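Local coordinates for 4-diphosphocytidyl-2C-methyl-D-erythritol synthase (Neisseria gonorrhoeae, PDB 1VGW), which probably catalyses the transfer of a cytidylyl group from CTP to 2-C-methyl-D-erythritol 4-phosphate, a step of isoprenoid biosynthesis from 1-deoxy-D-xylulose 5-phosphate, at residues R5-L10 and H47-L52; T104-V109 and P169-A174; A112-L117 and A210-L215. All blocks are in the same frame, centred on the assembly; numbering follows the deposited sequence.

Contact 1: R5-L10 and H47-L52; sequences RKNIAL and HEAVDL
Asp51 grips the backbone of Asn7 with both its carboxylate and its own N-H. Asp51 CG lies beside the backbone N (chi1 -53°), and Asp51 OD2 takes the N-H of Asn7 at 2.7 Å in a nearly straight bond, while the N-H of Asp51 returns a bond of 2.8 Å to Asn7 O. The side chain of Lys6 crosses that of Asp51 at about a right angle, its CB brushing OD2, and its extended chain then leads away. On the Asn7 side chain, ND2 reaches Ala49 O at 3.1 Å, with the oxygen tilted somewhat out of the amide plane; OD1 turns to Asn106 in a weak bond. Here the loop after helix 36-45 joins the parallel part of the mixed sheet in this GT-A-type, Rossmann-like fold: residues 7-12 form one strand, and the chain enters strand 52-56 beside it after a type I turn from His47 to Val50. Ala9 N binds Leu52 O at 3.0 Å. Next to that bond the side chains of Ile8 and Leu52 lie side by side and point the same way, Ile8 CG2 against Leu52 CD2 at 4.0 Å, with Leu95 of helix 84-98 also packing on Ile8.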
loop_
_atom_site.group_PDB
_atom_site.type_symbol
_atom_site.label_atom_id
_atom_site.label_comp_id
_atom_site.label_asym_id
_atom_site.label_seq_id
_atom_site.Cartn_x
_atom_site.Cartn_y
_atom_site.Cartn_z
ATOM N N ARG B 5 10.360 -32.160 -7.704
ATOM C CA ARG B 5 9.056 -31.502 -7.912
ATOM C C ARG B 5 9.338 -30.183 -8.670
ATOM O O ARG B 5 10.322 -29.507 -8.369
ATOM C CB ARG B 5 8.402 -31.231 -6.538
ATOM C CG ARG B 5 7.321 -32.256 -6.195
ATOM C CD ARG B 5 6.688 -32.144 -4.821
ATOM N NE ARG B 5 7.662 -32.104 -3.747
ATOM C CZ ARG B 5 8.087 -31.085 -3.049
ATOM N NH1 ARG B 5 7.564 -29.881 -3.277
ATOM N NH2 ARG B 5 9.018 -31.194 -2.120
ATOM N N LYS B 6 8.556 -29.870 -9.696
ATOM C CA LYS B 6 8.777 -28.697 -10.515
ATOM C C LYS B 6 8.100 -27.411 -10.059
ATOM O O LYS B 6 7.015 -27.414 -9.464
ATOM C CB LYS B 6 8.297 -28.977 -11.956
ATOM C CG LYS B 6 9.145 -29.998 -12.700
ATOM C CD LYS B 6 8.354 -30.388 -13.966
ATOM C CE LYS B 6 8.953 -31.611 -14.652
ATOM N NZ LYS B 6 7.903 -32.249 -15.544
ATOM N N ASN B 7 8.712 -26.302 -10.497
ATOM C CA ASN B 7 8.182 -24.949 -10.221
ATOM C C ASN B 7 7.802 -24.283 -11.547
ATOM O O ASN B 7 8.729 -23.993 -12.339
ATOM C CB ASN B 7 9.265 -24.135 -9.525
ATOM C CG ASN B 7 9.386 -24.550 -8.069
ATOM O OD1 ASN B 7 8.355 -24.615 -7.387
ATOM N ND2 ASN B 7 10.602 -24.788 -7.630
ATOM N N ILE B 8 6.513 -24.123 -11.800
ATOM C CA ILE B 8 6.033 -23.544 -13.048
ATOM C C ILE B 8 5.303 -22.211 -12.907
ATOM O O ILE B 8 4.234 -22.120 -12.270
ATOM C CB ILE B 8 5.086 -24.542 -13.754
ATOM C CG1 ILE B 8 5.774 -25.917 -13.939
ATOM C CG2 ILE B 8 4.593 -24.046 -15.095
ATOM C CD1 ILE B 8 4.761 -27.012 -14.200
ATOM N N ALA B 9 5.793 -21.149 -13.543
ATOM C CA ALA B 9 5.119 -19.829 -13.474
ATOM C C ALA B 9 3.962 -19.729 -14.446
ATOM O O ALA B 9 4.086 -20.176 -15.620
ATOM C CB ALA B 9 6.085 -18.689 -13.757
ATOM N N LEU B 10 2.813 -19.244 -13.972
ATOM C CA LEU B 10 1.656 -19.089 -14.908
ATOM C C LEU B 10 1.187 -17.619 -14.814
ATOM O O LEU B 10 0.931 -17.061 -13.738
ATOM C CB LEU B 10 0.554 -20.067 -14.611
ATOM C CG LEU B 10 -0.776 -20.024 -15.290
ATOM C CD1 LEU B 10 -0.670 -20.390 -16.773
ATOM C CD2 LEU B 10 -1.824 -20.976 -14.664
ATOM N N HIS B 47 15.505 -16.834 -13.058
ATOM C CA HIS B 47 15.507 -17.408 -11.716
ATOM C C HIS B 47 15.762 -18.897 -11.765
ATOM O O HIS B 47 14.987 -19.668 -12.350
ATOM C CB HIS B 47 14.157 -17.108 -11.041
ATOM C CG HIS B 47 14.269 -17.142 -9.550
ATOM N ND1 HIS B 47 14.406 -15.984 -8.807
ATOM C CD2 HIS B 47 14.302 -18.171 -8.686
ATOM C CE1 HIS B 47 14.530 -16.307 -7.527
ATOM N NE2 HIS B 47 14.469 -17.631 -7.430
ATOM N N GLU B 48 16.842 -19.323 -11.136
ATOM C CA GLU B 48 17.292 -20.698 -11.173
ATOM C C GLU B 48 16.293 -21.765 -10.777
ATOM O O GLU B 48 16.201 -22.808 -11.448
ATOM C CB GLU B 48 18.593 -20.826 -10.348
ATOM C CG GLU B 48 19.633 -19.801 -10.767
ATOM C CD GLU B 48 20.981 -20.014 -10.096
ATOM O OE1 GLU B 48 21.877 -20.599 -10.754
ATOM O OE2 GLU B 48 21.161 -19.600 -8.928
ATOM N N ALA B 49 15.457 -21.510 -9.775
ATOM C CA ALA B 49 14.510 -22.480 -9.286
ATOM C C ALA B 49 13.257 -22.638 -10.102
ATOM O O ALA B 49 12.446 -23.509 -9.744
ATOM C CB ALA B 49 14.109 -22.109 -7.835
ATOM N N VAL B 50 13.032 -21.839 -11.126
ATOM C CA VAL B 50 11.806 -21.923 -11.936
ATOM C C VAL B 50 12.136 -22.793 -13.118
ATOM O O VAL B 50 13.170 -22.567 -13.736
ATOM C CB VAL B 50 11.337 -20.517 -12.354
ATOM C CG1 VAL B 50 10.199 -20.508 -13.376
ATOM C CG2 VAL B 50 10.882 -19.770 -11.104
ATOM N N ASP B 51 11.328 -23.768 -13.457
ATOM C CA ASP B 51 11.658 -24.699 -14.521
ATOM C C ASP B 51 10.946 -24.402 -15.823
ATOM O O ASP B 51 11.302 -24.955 -16.867
ATOM C CB ASP B 51 11.242 -26.136 -14.039
ATOM C CG ASP B 51 11.861 -26.436 -12.692
ATOM O OD1 ASP B 51 13.112 -26.437 -12.587
ATOM O OD2 ASP B 51 11.119 -26.563 -11.682
ATOM N N LEU B 52 9.870 -23.621 -15.791
ATOM C CA LEU B 52 9.108 -23.310 -16.975
ATOM C C LEU B 52 8.246 -22.058 -16.688
ATOM O O LEU B 52 7.963 -21.755 -15.511
ATOM C CB LEU B 52 8.198 -24.489 -17.340
ATOM C CG LEU B 52 7.318 -24.387 -18.568
ATOM C CD1 LEU B 52 8.099 -24.672 -19.856
ATOM C CD2 LEU B 52 6.117 -25.310 -18.527
#

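Contact 2: T104-V109 and P169-A174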
loop_
_atom_site.group_PDB
_atom_site.type_symbol
_atom_site.label_atom_id
_atom_site.label_comp_id
_atom_site.label_asym_id
_atom_site.label_seq_id
_atom_site.Cartn_x
_atom_site.Cartn_y
_atom_site.Cartn_z
ATOM N N THR B 104 1.485 -33.125 -8.417
ATOM C CA THR B 104 2.219 -32.553 -7.306
ATOM C C THR B 104 3.186 -31.446 -7.599
ATOM O O THR B 104 3.888 -30.991 -6.651
ATOM C CB THR B 104 2.985 -33.704 -6.536
ATOM O OG1 THR B 104 3.624 -34.517 -7.542
ATOM C CG2 THR B 104 2.005 -34.568 -5.777
ATOM N N ASP B 105 3.401 -31.024 -8.834
ATOM C CA ASP B 105 4.285 -29.886 -9.130
ATOM C C ASP B 105 3.613 -28.563 -8.696
ATOM O O ASP B 105 2.380 -28.486 -8.653
ATOM C CB ASP B 105 4.489 -29.799 -10.656
ATOM C CG ASP B 105 5.433 -30.876 -11.192
ATOM O OD1 ASP B 105 6.412 -31.230 -10.531
ATOM O OD2 ASP B 105 5.178 -31.381 -12.308
ATOM N N ASN B 106 4.356 -27.526 -8.428
ATOM C CA ASN B 106 3.859 -26.225 -8.032
ATOM C C ASN B 106 3.543 -25.275 -9.201
ATOM O O ASN B 106 4.326 -25.152 -10.165
ATOM C CB ASN B 106 4.916 -25.566 -7.113
ATOM C CG ASN B 106 5.173 -26.309 -5.843
ATOM O OD1 ASN B 106 4.256 -26.756 -5.146
ATOM N ND2 ASN B 106 6.444 -26.476 -5.434
ATOM N N ILE B 107 2.406 -24.586 -9.135
ATOM C CA ILE B 107 2.020 -23.575 -10.180
ATOM C C ILE B 107 2.061 -22.181 -9.528
ATOM O O ILE B 107 1.374 -22.037 -8.474
ATOM C CB ILE B 107 0.592 -23.803 -10.625
ATOM C CG1 ILE B 107 0.309 -25.222 -11.113
ATOM C CG2 ILE B 107 0.103 -22.765 -11.642
ATOM C CD1 ILE B 107 1.083 -25.666 -12.333
ATOM N N LEU B 108 2.955 -21.287 -9.913
ATOM C CA LEU B 108 3.012 -19.937 -9.303
ATOM C C LEU B 108 2.215 -18.927 -10.158
ATOM O O LEU B 108 2.678 -18.616 -11.272
ATOM C CB LEU B 108 4.447 -19.461 -9.177
ATOM C CG LEU B 108 5.332 -20.058 -8.101
ATOM C CD1 LEU B 108 5.796 -21.501 -8.487
ATOM C CD2 LEU B 108 6.580 -19.225 -7.893
ATOM N N VAL B 109 1.021 -18.535 -9.769
ATOM C CA VAL B 109 0.138 -17.638 -10.523
ATOM C C VAL B 109 0.482 -16.165 -10.271
ATOM O O VAL B 109 0.369 -15.655 -9.175
ATOM C CB VAL B 109 -1.345 -17.907 -10.288
ATOM C CG1 VAL B 109 -2.279 -17.258 -11.334
ATOM C CG2 VAL B 109 -1.690 -19.419 -10.331
ATOM N N PRO B 169 3.329 -13.728 -6.610
ATOM C CA PRO B 169 2.627 -14.915 -7.015
ATOM C C PRO B 169 1.975 -15.653 -5.878
ATOM O O PRO B 169 2.265 -15.352 -4.706
ATOM C CB PRO B 169 3.731 -15.797 -7.650
ATOM C CG PRO B 169 4.926 -14.911 -7.791
ATOM C CD PRO B 169 4.820 -13.965 -6.603
ATOM N N GLN B 170 0.985 -16.454 -6.184
ATOM C CA GLN B 170 0.258 -17.341 -5.258
ATOM C C GLN B 170 0.609 -18.779 -5.733
ATOM O O GLN B 170 0.283 -19.095 -6.880
ATOM C CB GLN B 170 -1.269 -17.116 -5.356
ATOM C CG GLN B 170 -1.562 -15.625 -5.048
ATOM C CD GLN B 170 -2.899 -15.315 -4.445
ATOM O OE1 GLN B 170 -3.915 -15.986 -4.558
ATOM N NE2 GLN B 170 -3.001 -14.137 -3.770
ATOM N N LEU B 171 1.271 -19.526 -4.874
ATOM C CA LEU B 171 1.803 -20.857 -5.224
ATOM C C LEU B 171 1.049 -22.039 -4.688
ATOM O O LEU B 171 1.040 -22.254 -3.457
ATOM C CB LEU B 171 3.263 -20.851 -4.811
ATOM C CG LEU B 171 4.117 -21.962 -4.343
ATOM C CD1 LEU B 171 3.587 -23.381 -4.419
ATOM C CD2 LEU B 171 5.517 -21.883 -4.922
ATOM N N PHE B 172 0.456 -22.861 -5.561
ATOM C CA PHE B 172 -0.241 -24.071 -5.200
ATOM C C PHE B 172 0.082 -25.275 -6.102
ATOM O O PHE B 172 0.463 -25.121 -7.276
ATOM C CB PHE B 172 -1.785 -23.838 -5.225
ATOM C CG PHE B 172 -2.188 -22.773 -4.238
ATOM C CD1 PHE B 172 -2.563 -21.504 -4.714
ATOM C CD2 PHE B 172 -2.078 -22.958 -2.871
ATOM C CE1 PHE B 172 -2.839 -20.509 -3.786
ATOM C CE2 PHE B 172 -2.386 -21.985 -1.951
ATOM C CZ PHE B 172 -2.771 -20.713 -2.447
ATOM N N GLN B 173 -0.072 -26.478 -5.557
ATOM C CA GLN B 173 0.087 -27.733 -6.288
ATOM C C GLN B 173 -0.931 -27.722 -7.443
ATOM O O GLN B 173 -2.089 -27.345 -7.191
ATOM C CB GLN B 173 -0.274 -28.952 -5.379
ATOM C CG GLN B 173 0.796 -29.311 -4.354
ATOM C CD GLN B 173 0.339 -30.510 -3.513
ATOM O OE1 GLN B 173 0.346 -31.652 -4.001
ATOM N NE2 GLN B 173 -0.169 -30.212 -2.320
ATOM N N ALA B 174 -0.561 -28.222 -8.598
ATOM C CA ALA B 174 -1.464 -28.239 -9.751
ATOM C C ALA B 174 -2.747 -28.937 -9.504
ATOM O O ALA B 174 -3.832 -28.442 -9.874
ATOM C CB ALA B 174 -0.671 -28.828 -10.929
#
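Pro169 and Val109 open an antiparallel strand pair at the centre of the mixed sheet of this GT-A-type cytidylyltransferase, where strand 169-173 runs against strand 106-109, their directions 161° apart. Pro169, which follows a cis peptide bond, sets its CA-H against Val109 O and its CB 4.0 Å from Leu108 CB. Gln170 exchanges two backbone bonds with Val109; in the one it receives, from Val109 N, the donor stands above the carbonyl plane. Leu171 stands on the same face as Leu108, in a non-hydrogen-bonded pair, and the two side chains lie alongside, Leu171 CD2 touching Leu108 CD1 at 3.6 Å. The other methyl, Leu171 CD1, lies against the Asn106 amide, 3.5 Å from Asn106 OD1; Asn106 ND2 bonds Gly130 O. Phe172 is the hydrogen-bonded partner of Ile107: Phe172 O takes Ile107 N at 2.7 Å, and Phe172 N gives a longer bond to Ile107 O. Helix 119-129 covers the face of Leu108 and Leu171, whereas the Phe172 ring goes to the opposite face, where Glu192 and Val196 of helix 192-197 and Leu177 of helix 174-180 meet it. Gln173 ends the strand as the N-cap residue of helix 174-180. Its CG sits beside the backbone N (chi1 -76°), and the extended chain runs alongside Thr104, Gln173 OE1 3.8 Å from Thr104 CG2, while Gln173 NE2 is held by Ala133 O. Ala174, the first helical residue, tucks CB against Ile107 CG1 at 3.7 Å, and its N-H meets Asp105 O, with Ala174 N 3.0 Å from that oxygen and almost on the extension of the carbonyl bond.

Contact 3: A112-L117 and A210-L215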
loop_
_atom_site.group_PDB
_atom_site.type_symbol
_atom_site.label_atom_id
_atom_site.label_comp_id
_atom_site.label_asym_id
_atom_site.label_seq_id
_atom_site.Cartn_x
_atom_site.Cartn_y
_atom_site.Cartn_z
ATOM N N ALA B 112 0.364 -10.154 -14.626
ATOM C CA ALA B 112 1.127 -9.580 -15.725
ATOM C C ALA B 112 1.611 -8.151 -15.476
ATOM O O ALA B 112 2.615 -7.694 -16.041
ATOM C CB ALA B 112 0.220 -9.502 -16.983
ATOM N N ALA B 113 0.959 -7.380 -14.612
ATOM C CA ALA B 113 1.375 -6.042 -14.312
ATOM C C ALA B 113 2.219 -5.885 -13.072
ATOM O O ALA B 113 2.432 -4.708 -12.705
ATOM C CB ALA B 113 0.160 -5.108 -14.216
ATOM N N ARG B 114 2.628 -6.918 -12.378
ATOM C CA ARG B 114 3.483 -6.733 -11.175
ATOM C C ARG B 114 4.913 -7.026 -11.666
ATOM O O ARG B 114 5.484 -8.107 -11.479
ATOM C CB ARG B 114 3.064 -7.573 -10.011
ATOM C CG ARG B 114 1.845 -7.184 -9.208
ATOM C CD ARG B 114 1.604 -8.064 -7.993
ATOM N NE ARG B 114 0.246 -7.977 -7.478
ATOM C CZ ARG B 114 -0.151 -7.191 -6.473
ATOM N NH1 ARG B 114 0.689 -6.389 -5.834
ATOM N NH2 ARG B 114 -1.415 -7.213 -6.059
ATOM N N CYS B 115 5.517 -5.970 -12.264
ATOM C CA CYS B 115 6.804 -6.102 -12.887
ATOM C C CYS B 115 7.995 -5.756 -12.058
ATOM O O CYS B 115 9.118 -5.734 -12.607
ATOM C CB CYS B 115 6.871 -5.388 -14.249
ATOM S SG CYS B 115 6.546 -3.585 -14.203
ATOM N N CYS B 116 7.859 -5.533 -10.782
ATOM C CA CYS B 116 8.986 -5.191 -9.923
ATOM C C CYS B 116 9.146 -6.181 -8.785
ATOM O O CYS B 116 9.725 -5.857 -7.751
ATOM C CB CYS B 116 8.779 -3.761 -9.382
ATOM S SG CYS B 116 8.921 -2.518 -10.734
ATOM N N LEU B 117 8.653 -7.407 -8.977
ATOM C CA LEU B 117 8.774 -8.442 -7.958
ATOM C C LEU B 117 10.239 -8.758 -7.689
ATOM O O LEU B 117 10.901 -9.320 -8.564
ATOM C CB LEU B 117 8.087 -9.717 -8.524
ATOM C CG LEU B 117 8.422 -11.019 -7.762
ATOM C CD1 LEU B 117 7.764 -10.995 -6.398
ATOM C CD2 LEU B 117 8.098 -12.251 -8.579
ATOM N N ALA B 210 7.288 -3.997 -0.549
ATOM C CA ALA B 210 6.690 -2.744 -0.924
ATOM C C ALA B 210 6.886 -2.364 -2.387
ATOM O O ALA B 210 6.089 -1.605 -2.941
ATOM C CB ALA B 210 7.250 -1.601 -0.061
ATOM N N ARG B 211 7.943 -2.886 -3.014
ATOM C CA ARG B 211 8.210 -2.620 -4.425
ATOM C C ARG B 211 7.390 -3.525 -5.340
ATOM O O ARG B 211 7.228 -3.192 -6.527
ATOM C CB ARG B 211 9.697 -2.866 -4.768
ATOM C CG ARG B 211 10.702 -2.017 -4.022
ATOM C CD ARG B 211 11.746 -2.909 -3.329
ATOM N NE ARG B 211 12.745 -3.429 -4.216
ATOM C CZ ARG B 211 13.569 -4.448 -4.022
ATOM N NH1 ARG B 211 14.432 -4.798 -4.978
ATOM N NH2 ARG B 211 13.549 -5.130 -2.886
ATOM N N ASN B 212 6.834 -4.623 -4.832
ATOM C CA ASN B 212 6.039 -5.573 -5.626
ATOM C C ASN B 212 4.655 -5.051 -5.927
ATOM O O ASN B 212 3.628 -5.773 -5.893
ATOM C CB ASN B 212 5.947 -6.899 -4.837
ATOM C CG ASN B 212 5.362 -8.063 -5.591
ATOM O OD1 ASN B 212 5.390 -8.125 -6.828
ATOM N ND2 ASN B 212 4.795 -9.030 -4.870
ATOM N N LEU B 213 4.543 -3.763 -6.246
ATOM C CA LEU B 213 3.245 -3.157 -6.495
ATOM C C LEU B 213 2.748 -3.441 -7.893
ATOM O O LEU B 213 3.511 -3.799 -8.765
ATOM C CB LEU B 213 3.256 -1.674 -6.211
ATOM C CG LEU B 213 4.335 -0.785 -6.803
ATOM C CD1 LEU B 213 4.618 -1.070 -8.260
ATOM C CD2 LEU B 213 3.934 0.688 -6.598
ATOM N N LYS B 214 1.474 -3.236 -8.115
ATOM C CA LYS B 214 0.865 -3.475 -9.426
ATOM C C LYS B 214 0.689 -2.171 -10.183
ATOM O O LYS B 214 0.430 -1.139 -9.554
ATOM C CB LYS B 214 -0.516 -4.115 -9.153
ATOM C CG LYS B 214 -1.098 -4.878 -10.316
ATOM C CD LYS B 214 -2.559 -5.261 -10.047
ATOM C CE LYS B 214 -3.064 -6.153 -11.162
ATOM N NZ LYS B 214 -4.547 -6.204 -11.257
ATOM N N LEU B 215 0.820 -2.182 -11.490
ATOM C CA LEU B 215 0.647 -1.029 -12.341
ATOM C C LEU B 215 -0.815 -0.907 -12.785
ATOM O O LEU B 215 -1.228 -1.595 -13.716
ATOM C CB LEU B 215 1.589 -1.070 -13.547
ATOM C CG LEU B 215 1.510 0.087 -14.556
ATOM C CD1 LEU B 215 0.906 1.342 -13.935
ATOM C CD2 LEU B 215 2.886 0.448 -15.112
HETATM O O HOH W 1 5.570 -5.468 -9.184
#
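Two loops beside the predicted MEP-positioning residue come together here, and one of them carries that residue, Lys214, which probably orients the substrate for nucleophilic attack. Arg114 of segment 112-117 does much of the joining. Its chain is extended from CG to NE and crosses both Asn212 and Lys214 at about a right angle. Arg114 NH1 gives a bond of 3.0 Å to Asn212 O, which lies in the guanidinium plane, only 3° out of it; the bond also lies in the carbonyl plane. CB of Lys214 sits over the centre of one guanidinium face, 4.1 Å above it. Arg114 NE forms a salt bridge with Asp111 and NH2 another with Asp144 of the second subunit, so all three guanidinium nitrogens have a partner. Lys214 CG is anti to the backbone N (chi1 -159°), where it meets Arg114 CG; the extended chain beyond leads away. Next along the chain, Leu215 N binds Ala113 O at 3.2 Å, with the donor above the carbonyl plane. A water bridges the loops, accepting from Cys116 N at 2.8 Å and donating to Leu213 O at 2.7 Å. Cys116 CB also packs on Arg211 O at 3.3 Å. Asn212 and Leu117 lie side by side, pointing the same way: Asn212 OD1 rests 3.6 Å from Leu117 CB, while Asn212 ND2 is held by Gln167 and Thr168. Around the pair, Phe44 of helix 36-45 packs on Leu117, Leu138 of strand 136-141 touches both Leu117 and Asn212, and helix 218-228 meets Cys116 through Leu228 and Leu213 through Val224.

How the contacts relate
Contact 2 is the buried core pairing, with apolar side chains on both faces of a regular strand ladder, whereas contact 1 sets a loop against a strand and contact 3 joins two loops; both are partly buried. Contacts 1 and 2 share one sheet: strand 7-12 and strand 106-109 are neighbours in it, joined by Leu10 N to Leu108 O and, just ahead of the strands, by Lys6 N to Asp105 OD1. Contact 1 adds carboxylate and amide side chains to its backbone bonds; contact 3 relies on a guanidinium and a bridging water, with the second subunit adding an acidic partner to the arginine. Contact 3 touches contact 2 where Leu117 meets Pro169.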